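Local coordinates for endonuclease IV (Thermus thermophilus, PDB 3AAM), which cleaves phosphodiester bonds at apurinic or apyrimidinic sites in DNA during base excision repair, using bound metal ions, at residues Val216-Gln224 and Leu247-Glu255; Pro2-Ile10 and Asp256-Leu267. One frame throughout, in Å; residues are numbered along the deposited sequence.

In the fold
Both contacts belong to the TIM barrel of this endonuclease, with centres about 10 Å apart on the same side of the chain's centre. Pro2-Ile10 opens the chain and Asp256-Leu267 lies near its end, so interaction 2 closes a long loop in which interaction 1 is nested. Helix 253-267 serves both: its first turn belongs to Leu247-Glu255 and the rest to Asp256-Leu267. Strands 3-6 and 244-247 pair in parallel in the barrel sheet. A salt bridge from Arg251 to Asp256 and a probable hydrogen bond from Trp258 to the carbonyl of Leu222 join the contacts directly. Interaction 1 reaches the manganese site, while interaction 2 packs the closing helix on the barrel.

Interaction 1: Val216-Gln224 and Leu247-Glu255. With MN (manganese (II) ion), chain B.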
# COMPACT_ATOMS: atom_id res chain seq x y z
N VAL A 216 -6.13 1.26 17.11
CA VAL A 216 -6.42 -0.11 16.68
C VAL A 216 -6.30 -0.17 15.15
O VAL A 216 -6.90 0.64 14.45
CB VAL A 216 -7.84 -0.55 17.09
CG1 VAL A 216 -8.19 -1.88 16.46
CG2 VAL A 216 -7.93 -0.65 18.61
N ASP A 217 -5.52 -1.12 14.66
CA ASP A 217 -5.32 -1.31 13.23
C ASP A 217 -6.03 -2.59 12.81
O ASP A 217 -5.45 -3.67 12.81
CB ASP A 217 -3.82 -1.42 12.92
CG ASP A 217 -3.54 -1.61 11.43
OD1 ASP A 217 -4.48 -1.53 10.62
OD2 ASP A 217 -2.36 -1.84 11.08
N HIS A 218 -7.31 -2.45 12.46
CA HIS A 218 -8.13 -3.58 12.07
C HIS A 218 -8.98 -3.16 10.86
O HIS A 218 -9.99 -2.47 11.01
CB HIS A 218 -9.02 -3.97 13.26
CG HIS A 218 -9.74 -5.27 13.09
ND1 HIS A 218 -10.47 -5.85 14.12
CD2 HIS A 218 -9.86 -6.10 12.03
CE1 HIS A 218 -11.00 -6.98 13.69
NE2 HIS A 218 -10.65 -7.16 12.43
N HIS A 219 -8.55 -3.57 9.67
CA HIS A 219 -9.25 -3.20 8.44
C HIS A 219 -10.66 -3.79 8.36
O HIS A 219 -10.93 -4.85 8.91
CB HIS A 219 -8.49 -3.68 7.20
CG HIS A 219 -7.05 -3.27 7.16
ND1 HIS A 219 -6.19 -3.70 6.17
CD2 HIS A 219 -6.31 -2.50 7.99
CE1 HIS A 219 -4.99 -3.22 6.40
NE2 HIS A 219 -5.03 -2.49 7.50
N ALA A 220 -11.54 -3.07 7.67
CA ALA A 220 -12.91 -3.50 7.46
C ALA A 220 -13.27 -3.22 6.00
O ALA A 220 -12.74 -2.29 5.39
CB ALA A 220 -13.86 -2.75 8.38
N HIS A 221 -14.17 -4.04 5.45
CA HIS A 221 -14.63 -3.87 4.07
C HIS A 221 -15.31 -2.52 3.92
O HIS A 221 -15.67 -1.87 4.91
CB HIS A 221 -15.64 -4.96 3.71
CG HIS A 221 -15.10 -6.36 3.78
ND1 HIS A 221 -14.01 -6.77 3.03
CD2 HIS A 221 -15.50 -7.44 4.49
CE1 HIS A 221 -13.77 -8.05 3.27
NE2 HIS A 221 -14.66 -8.48 4.16
N LEU A 222 -15.49 -2.08 2.68
CA LEU A 222 -16.15 -0.81 2.42
C LEU A 222 -17.55 -0.83 3.03
O LEU A 222 -18.27 -1.82 2.92
CB LEU A 222 -16.22 -0.54 0.92
CG LEU A 222 -14.85 -0.53 0.23
CD1 LEU A 222 -15.04 -0.32 -1.26
CD2 LEU A 222 -13.97 0.57 0.82
N LEU A 223 -17.91 0.27 3.68
CA LEU A 223 -19.21 0.44 4.33
C LEU A 223 -19.43 -0.46 5.55
O LEU A 223 -20.50 -0.42 6.16
CB LEU A 223 -20.36 0.23 3.34
CG LEU A 223 -20.47 1.23 2.18
CD1 LEU A 223 -21.78 1.01 1.43
CD2 LEU A 223 -20.41 2.65 2.71
N GLN A 224 -18.42 -1.25 5.92
CA GLN A 224 -18.57 -2.14 7.06
C GLN A 224 -17.79 -1.72 8.31
O GLN A 224 -17.77 -2.43 9.31
CB GLN A 224 -18.16 -3.57 6.67
CG GLN A 224 -19.11 -4.22 5.67
CD GLN A 224 -18.76 -5.66 5.40
OE1 GLN A 224 -18.11 -6.32 6.21
NE2 GLN A 224 -19.23 -6.18 4.27
N LEU A 247 -7.86 -1.83 -1.63
CA LEU A 247 -8.54 -2.25 -0.41
C LEU A 247 -7.79 -3.50 0.06
O LEU A 247 -7.43 -4.35 -0.76
CB LEU A 247 -10.01 -2.59 -0.69
CG LEU A 247 -10.82 -3.07 0.51
CD1 LEU A 247 -10.91 -1.98 1.58
CD2 LEU A 247 -12.22 -3.45 0.03
N GLU A 248 -7.55 -3.60 1.36
CA GLU A 248 -6.83 -4.73 1.93
C GLU A 248 -7.69 -5.42 2.99
O GLU A 248 -7.51 -5.19 4.18
CB GLU A 248 -5.52 -4.26 2.57
CG GLU A 248 -4.63 -3.41 1.66
CD GLU A 248 -3.39 -2.92 2.37
OE1 GLU A 248 -3.52 -2.37 3.49
OE2 GLU A 248 -2.28 -3.08 1.82
N THR A 249 -8.62 -6.25 2.55
CA THR A 249 -9.51 -6.95 3.46
C THR A 249 -9.69 -8.40 3.00
O THR A 249 -9.23 -8.77 1.93
CB THR A 249 -10.88 -6.25 3.50
OG1 THR A 249 -11.42 -6.20 2.18
CG2 THR A 249 -10.73 -4.84 4.05
N PRO A 250 -10.35 -9.24 3.81
CA PRO A 250 -10.56 -10.64 3.45
C PRO A 250 -11.11 -10.82 2.03
O PRO A 250 -12.01 -10.09 1.60
CB PRO A 250 -11.51 -11.13 4.53
CG PRO A 250 -11.03 -10.36 5.73
CD PRO A 250 -10.88 -8.96 5.16
N ARG A 251 -10.58 -11.82 1.33
CA ARG A 251 -10.97 -12.10 -0.05
C ARG A 251 -11.92 -13.28 -0.19
O ARG A 251 -11.91 -14.20 0.62
CB ARG A 251 -9.71 -12.37 -0.87
CG ARG A 251 -8.71 -11.22 -0.89
CD ARG A 251 -9.23 -10.07 -1.73
NE ARG A 251 -9.84 -10.59 -2.95
CZ ARG A 251 -9.20 -11.29 -3.87
NH1 ARG A 251 -7.90 -11.56 -3.73
NH2 ARG A 251 -9.86 -11.79 -4.91
N GLY A 252 -12.72 -13.25 -1.25
CA GLY A 252 -13.66 -14.33 -1.50
C GLY A 252 -14.75 -13.87 -2.44
O GLY A 252 -14.94 -12.66 -2.61
N PRO A 253 -15.49 -14.78 -3.08
CA PRO A 253 -16.55 -14.33 -3.98
C PRO A 253 -17.56 -13.36 -3.34
O PRO A 253 -17.88 -12.33 -3.93
CB PRO A 253 -17.19 -15.64 -4.45
CG PRO A 253 -16.00 -16.57 -4.49
CD PRO A 253 -15.30 -16.24 -3.18
N GLU A 254 -18.04 -13.69 -2.15
CA GLU A 254 -19.00 -12.83 -1.45
C GLU A 254 -18.38 -11.49 -1.07
O GLU A 254 -18.97 -10.44 -1.32
CB GLU A 254 -19.53 -13.54 -0.20
CG GLU A 254 -20.51 -12.72 0.65
CD GLU A 254 -19.82 -11.68 1.52
OE1 GLU A 254 -18.88 -12.05 2.25
OE2 GLU A 254 -20.23 -10.50 1.48
N GLU A 255 -17.20 -11.54 -0.46
CA GLU A 255 -16.51 -10.32 -0.04
C GLU A 255 -16.15 -9.43 -1.22
O GLU A 255 -16.34 -8.21 -1.18
CB GLU A 255 -15.24 -10.67 0.75
CG GLU A 255 -15.50 -11.40 2.06
CD GLU A 255 -15.48 -12.92 1.92
OE1 GLU A 255 -15.77 -13.43 0.82
OE2 GLU A 255 -15.17 -13.59 2.92
MN MN B . -3.15 -2.02 8.72
O HOH W 1 -18.77 -9.08 3.67
O HOH W 2 -3.18 -4.46 9.33
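His221 and Thr249 have the nearest CA atoms, 6.0 Å apart, where the loop beyond strand 219-220 passes the segment leading into helix 253-267. His219 bridges the metal and this segment. Its NE2 binds manganese at 2.3 Å, and ND1 on the other side of the ring donates to Glu248 O at 2.8 Å. That carbonyl oxygen lies almost in the ring plane, and the N-H...O angle is 159°. The bond fixes the ring's rotation and probably makes NE2 a better metal ligand. Asp217 grips manganese with both carboxylate oxygens; water 2 and His172 are further ligands. The contact thus helps form the metal site of the TIM barrel.

His221 makes the second polar link. Its ND1 shares a hydrogen bond of 2.8 Å with Thr249 OG1. With chi1 at 58°, OG1 lies between the backbone N and the carbonyl carbon, while CG2 reaches Ala220 O. Glu255 CG packs 3.7 Å from His221 NE2. Leu222 CG packs on Leu247 CD2, an apolar contact.

Strand 219-220 pairs antiparallel with strand 202-208. Leu247 belongs with strand 244-247, which runs parallel to 202-208. Helix 253-267 flanks the loop through Asn259, which touches His221, Leu222 and Leu247.

Interaction 2: Pro2-Ile10 and Asp256-Leu267; sequences PRYGFHLSI and DAWNLRVFRAWL
Tyr4 reaches from strand 3-6 to helix 253-267, and its side chain can be followed outward atom by atom. CB sits over the face of the Phe263 ring, a CH-pi contact 3.8 Å from the centroid. Next, CG and CD1 stay close to Phe263 CG. The two ring planes are 29° apart, and the rings are so displaced that little of one lies over the other. Phe263 CB in turn lies over one face of the Tyr4 ring. Further out, Leu260 CD2 meets CE1 at the ring edge, near its plane. CE2 touches Leu267 CD2 at 3.9 Å. The tip is polar: OH accepts a hydrogen bond of 2.9 Å from Arg264 NE, nearly straight at 170°. A second bond to OH, from Arg264 NH2, is weak. The hydroxyl lies in the guanidinium plane, at its edge, and the guanidinium and tyrosine ring planes are nearly perpendicular. Arg264 is extended from CG to NE, which carries the group to the hydroxyl. NH2 also bonds to Leu26 O.

Phe6, two residues along, points to the same helix. Its CZ packs on Leu260 CG at 3.6 Å, and CE1 on Asn259 CB at the same distance. Asp256 O lies at the ring edge. At the other end, Pro2 CD rests on Leu267 CD1, 3.7 Å away.

Strand and helix run antiparallel, with axes 9.8 Å apart at 173°, as expected for the outer helix of a TIM barrel. Strand 244-247 pairs with strand 3-6, and its Leu247 touches Phe6, Asn259 and Phe263. Helix 230-235 adds Phe235, whose ring meets Phe263 and whose side chain also touches Pro2.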
# COMPACT_ATOMS: atom_id res chain seq x y z
N PRO A 2 -10.69 7.46 -10.71
CA PRO A 2 -9.67 6.77 -9.89
C PRO A 2 -9.70 5.26 -10.09
O PRO A 2 -10.76 4.65 -10.24
CB PRO A 2 -9.97 7.13 -8.44
CG PRO A 2 -11.48 7.36 -8.49
CD PRO A 2 -11.69 8.09 -9.83
N ARG A 3 -8.52 4.65 -10.09
CA ARG A 3 -8.39 3.21 -10.26
C ARG A 3 -8.58 2.51 -8.92
O ARG A 3 -8.28 3.08 -7.87
CB ARG A 3 -7.03 2.88 -10.87
CG ARG A 3 -6.91 3.31 -12.33
CD ARG A 3 -5.51 3.13 -12.89
NE ARG A 3 -5.46 3.40 -14.32
CZ ARG A 3 -5.85 2.54 -15.26
NH1 ARG A 3 -6.31 1.34 -14.93
NH2 ARG A 3 -5.78 2.89 -16.54
N TYR A 4 -9.09 1.28 -8.96
CA TYR A 4 -9.35 0.54 -7.74
C TYR A 4 -9.03 -0.94 -7.87
O TYR A 4 -9.11 -1.53 -8.95
CB TYR A 4 -10.83 0.71 -7.35
CG TYR A 4 -11.77 0.14 -8.39
CD1 TYR A 4 -12.22 -1.18 -8.30
CD2 TYR A 4 -12.15 0.90 -9.50
CE1 TYR A 4 -13.03 -1.73 -9.30
CE2 TYR A 4 -12.95 0.35 -10.50
CZ TYR A 4 -13.38 -0.96 -10.39
OH TYR A 4 -14.16 -1.51 -11.39
N GLY A 5 -8.68 -1.55 -6.74
CA GLY A 5 -8.35 -2.97 -6.77
C GLY A 5 -8.20 -3.57 -5.39
O GLY A 5 -8.41 -2.90 -4.37
N PHE A 6 -7.83 -4.84 -5.37
CA PHE A 6 -7.64 -5.60 -4.14
C PHE A 6 -6.22 -6.14 -4.09
O PHE A 6 -5.44 -5.97 -5.03
CB PHE A 6 -8.54 -6.84 -4.09
CG PHE A 6 -10.01 -6.56 -4.24
CD1 PHE A 6 -10.62 -5.54 -3.52
CD2 PHE A 6 -10.79 -7.37 -5.06
CE1 PHE A 6 -11.99 -5.34 -3.60
CE2 PHE A 6 -12.16 -7.17 -5.16
CZ PHE A 6 -12.77 -6.16 -4.43
N HIS A 7 -5.92 -6.81 -2.99
CA HIS A 7 -4.64 -7.47 -2.85
C HIS A 7 -4.94 -8.88 -3.32
O HIS A 7 -5.81 -9.56 -2.77
CB HIS A 7 -4.18 -7.49 -1.39
CG HIS A 7 -2.79 -8.01 -1.23
ND1 HIS A 7 -2.46 -9.33 -1.45
CD2 HIS A 7 -1.63 -7.37 -0.93
CE1 HIS A 7 -1.16 -9.48 -1.29
NE2 HIS A 7 -0.63 -8.31 -0.97
N LEU A 8 -4.22 -9.31 -4.36
CA LEU A 8 -4.42 -10.62 -4.96
C LEU A 8 -3.31 -11.61 -4.60
O LEU A 8 -2.17 -11.21 -4.34
CB LEU A 8 -4.49 -10.48 -6.48
CG LEU A 8 -5.47 -9.42 -7.02
CD1 LEU A 8 -5.32 -9.30 -8.53
CD2 LEU A 8 -6.89 -9.81 -6.64
N SER A 9 -3.66 -12.89 -4.61
CA SER A 9 -2.71 -13.95 -4.28
C SER A 9 -1.77 -14.29 -5.43
O SER A 9 -2.12 -14.15 -6.60
CB SER A 9 -3.48 -15.21 -3.87
OG SER A 9 -2.59 -16.30 -3.69
N ILE A 10 -0.57 -14.74 -5.08
CA ILE A 10 0.41 -15.14 -6.08
C ILE A 10 0.78 -16.60 -5.87
O ILE A 10 1.69 -17.13 -6.52
CB ILE A 10 1.70 -14.28 -6.01
CG1 ILE A 10 2.38 -14.45 -4.64
CG2 ILE A 10 1.36 -12.82 -6.25
CD1 ILE A 10 3.78 -13.87 -4.59
N ASP A 256 -15.61 -10.04 -2.27
CA ASP A 256 -15.22 -9.30 -3.46
C ASP A 256 -16.44 -8.65 -4.12
O ASP A 256 -16.38 -7.49 -4.52
CB ASP A 256 -14.52 -10.21 -4.47
CG ASP A 256 -13.19 -10.74 -3.97
OD1 ASP A 256 -12.74 -10.37 -2.85
OD2 ASP A 256 -12.57 -11.53 -4.71
N ALA A 257 -17.54 -9.39 -4.23
CA ALA A 257 -18.74 -8.85 -4.86
C ALA A 257 -19.23 -7.60 -4.13
O ALA A 257 -19.60 -6.61 -4.76
CB ALA A 257 -19.85 -9.90 -4.90
N TRP A 258 -19.24 -7.67 -2.81
CA TRP A 258 -19.66 -6.54 -1.97
C TRP A 258 -18.79 -5.32 -2.24
O TRP A 258 -19.28 -4.24 -2.57
CB TRP A 258 -19.58 -6.94 -0.49
CG TRP A 258 -19.86 -5.82 0.49
CD1 TRP A 258 -19.06 -4.73 0.75
CD2 TRP A 258 -21.00 -5.68 1.35
NE1 TRP A 258 -19.63 -3.93 1.71
CE2 TRP A 258 -20.83 -4.49 2.09
CE3 TRP A 258 -22.15 -6.45 1.56
CZ2 TRP A 258 -21.76 -4.05 3.03
CZ3 TRP A 258 -23.09 -6.00 2.50
CH2 TRP A 258 -22.88 -4.82 3.22
N ASN A 259 -17.48 -5.50 -2.09
CA ASN A 259 -16.56 -4.40 -2.29
C ASN A 259 -16.58 -3.82 -3.70
O ASN A 259 -16.50 -2.61 -3.87
CB ASN A 259 -15.15 -4.84 -1.90
CG ASN A 259 -15.03 -5.07 -0.40
OD1 ASN A 259 -14.47 -6.08 0.04
ND2 ASN A 259 -15.54 -4.13 0.38
N LEU A 260 -16.67 -4.68 -4.71
CA LEU A 260 -16.70 -4.18 -6.09
C LEU A 260 -17.98 -3.39 -6.35
O LEU A 260 -17.96 -2.38 -7.06
CB LEU A 260 -16.57 -5.34 -7.08
CG LEU A 260 -15.18 -5.99 -7.12
CD1 LEU A 260 -15.20 -7.20 -8.03
CD2 LEU A 260 -14.16 -4.96 -7.60
N ARG A 261 -19.09 -3.84 -5.79
CA ARG A 261 -20.35 -3.13 -5.98
C ARG A 261 -20.28 -1.74 -5.35
O ARG A 261 -20.80 -0.78 -5.90
CB ARG A 261 -21.51 -3.96 -5.41
CG ARG A 261 -21.98 -5.06 -6.37
CD ARG A 261 -22.72 -6.17 -5.65
NE ARG A 261 -23.86 -5.67 -4.89
CZ ARG A 261 -25.07 -5.43 -5.39
NH1 ARG A 261 -25.32 -5.65 -6.67
NH2 ARG A 261 -26.02 -4.96 -4.60
N VAL A 262 -19.60 -1.63 -4.21
CA VAL A 262 -19.47 -0.32 -3.57
C VAL A 262 -18.50 0.58 -4.36
O VAL A 262 -18.81 1.74 -4.62
CB VAL A 262 -19.01 -0.47 -2.10
CG1 VAL A 262 -18.83 0.91 -1.47
CG2 VAL A 262 -20.04 -1.28 -1.32
N PHE A 263 -17.35 0.04 -4.75
CA PHE A 263 -16.38 0.81 -5.53
C PHE A 263 -17.03 1.35 -6.79
O PHE A 263 -16.89 2.52 -7.12
CB PHE A 263 -15.19 -0.07 -5.97
CG PHE A 263 -14.00 -0.01 -5.06
CD1 PHE A 263 -13.43 1.21 -4.70
CD2 PHE A 263 -13.40 -1.18 -4.60
CE1 PHE A 263 -12.28 1.26 -3.90
CE2 PHE A 263 -12.26 -1.15 -3.81
CZ PHE A 263 -11.69 0.07 -3.46
N ARG A 264 -17.74 0.48 -7.50
CA ARG A 264 -18.37 0.86 -8.74
C ARG A 264 -19.52 1.84 -8.57
O ARG A 264 -19.73 2.70 -9.43
CB ARG A 264 -18.80 -0.40 -9.50
CG ARG A 264 -17.58 -1.08 -10.09
CD ARG A 264 -17.75 -2.56 -10.37
NE ARG A 264 -16.49 -3.10 -10.87
CZ ARG A 264 -16.25 -4.39 -11.10
NH1 ARG A 264 -17.19 -5.30 -10.87
NH2 ARG A 264 -15.07 -4.76 -11.58
N ALA A 265 -20.26 1.73 -7.48
CA ALA A 265 -21.36 2.65 -7.23
C ALA A 265 -20.76 4.03 -7.00
O ALA A 265 -21.25 5.04 -7.51
CB ALA A 265 -22.15 2.21 -6.01
N TRP A 266 -19.67 4.07 -6.24
CA TRP A 266 -19.00 5.33 -5.96
C TRP A 266 -18.42 5.93 -7.23
O TRP A 266 -18.55 7.12 -7.47
CB TRP A 266 -17.88 5.13 -4.94
CG TRP A 266 -18.37 4.84 -3.56
CD1 TRP A 266 -19.65 4.92 -3.11
CD2 TRP A 266 -17.57 4.44 -2.44
NE1 TRP A 266 -19.71 4.60 -1.78
CE2 TRP A 266 -18.45 4.30 -1.34
CE3 TRP A 266 -16.21 4.19 -2.26
CZ2 TRP A 266 -18.00 3.91 -0.07
CZ3 TRP A 266 -15.76 3.80 -0.99
CH2 TRP A 266 -16.66 3.66 0.08
N LEU A 267 -17.79 5.09 -8.05
CA LEU A 267 -17.17 5.57 -9.28
C LEU A 267 -18.18 6.28 -10.19
O LEU A 267 -17.83 7.23 -10.88
CB LEU A 267 -16.50 4.41 -10.01
CG LEU A 267 -15.51 4.78 -11.12
CD1 LEU A 267 -14.43 5.71 -10.58
CD2 LEU A 267 -14.88 3.50 -11.66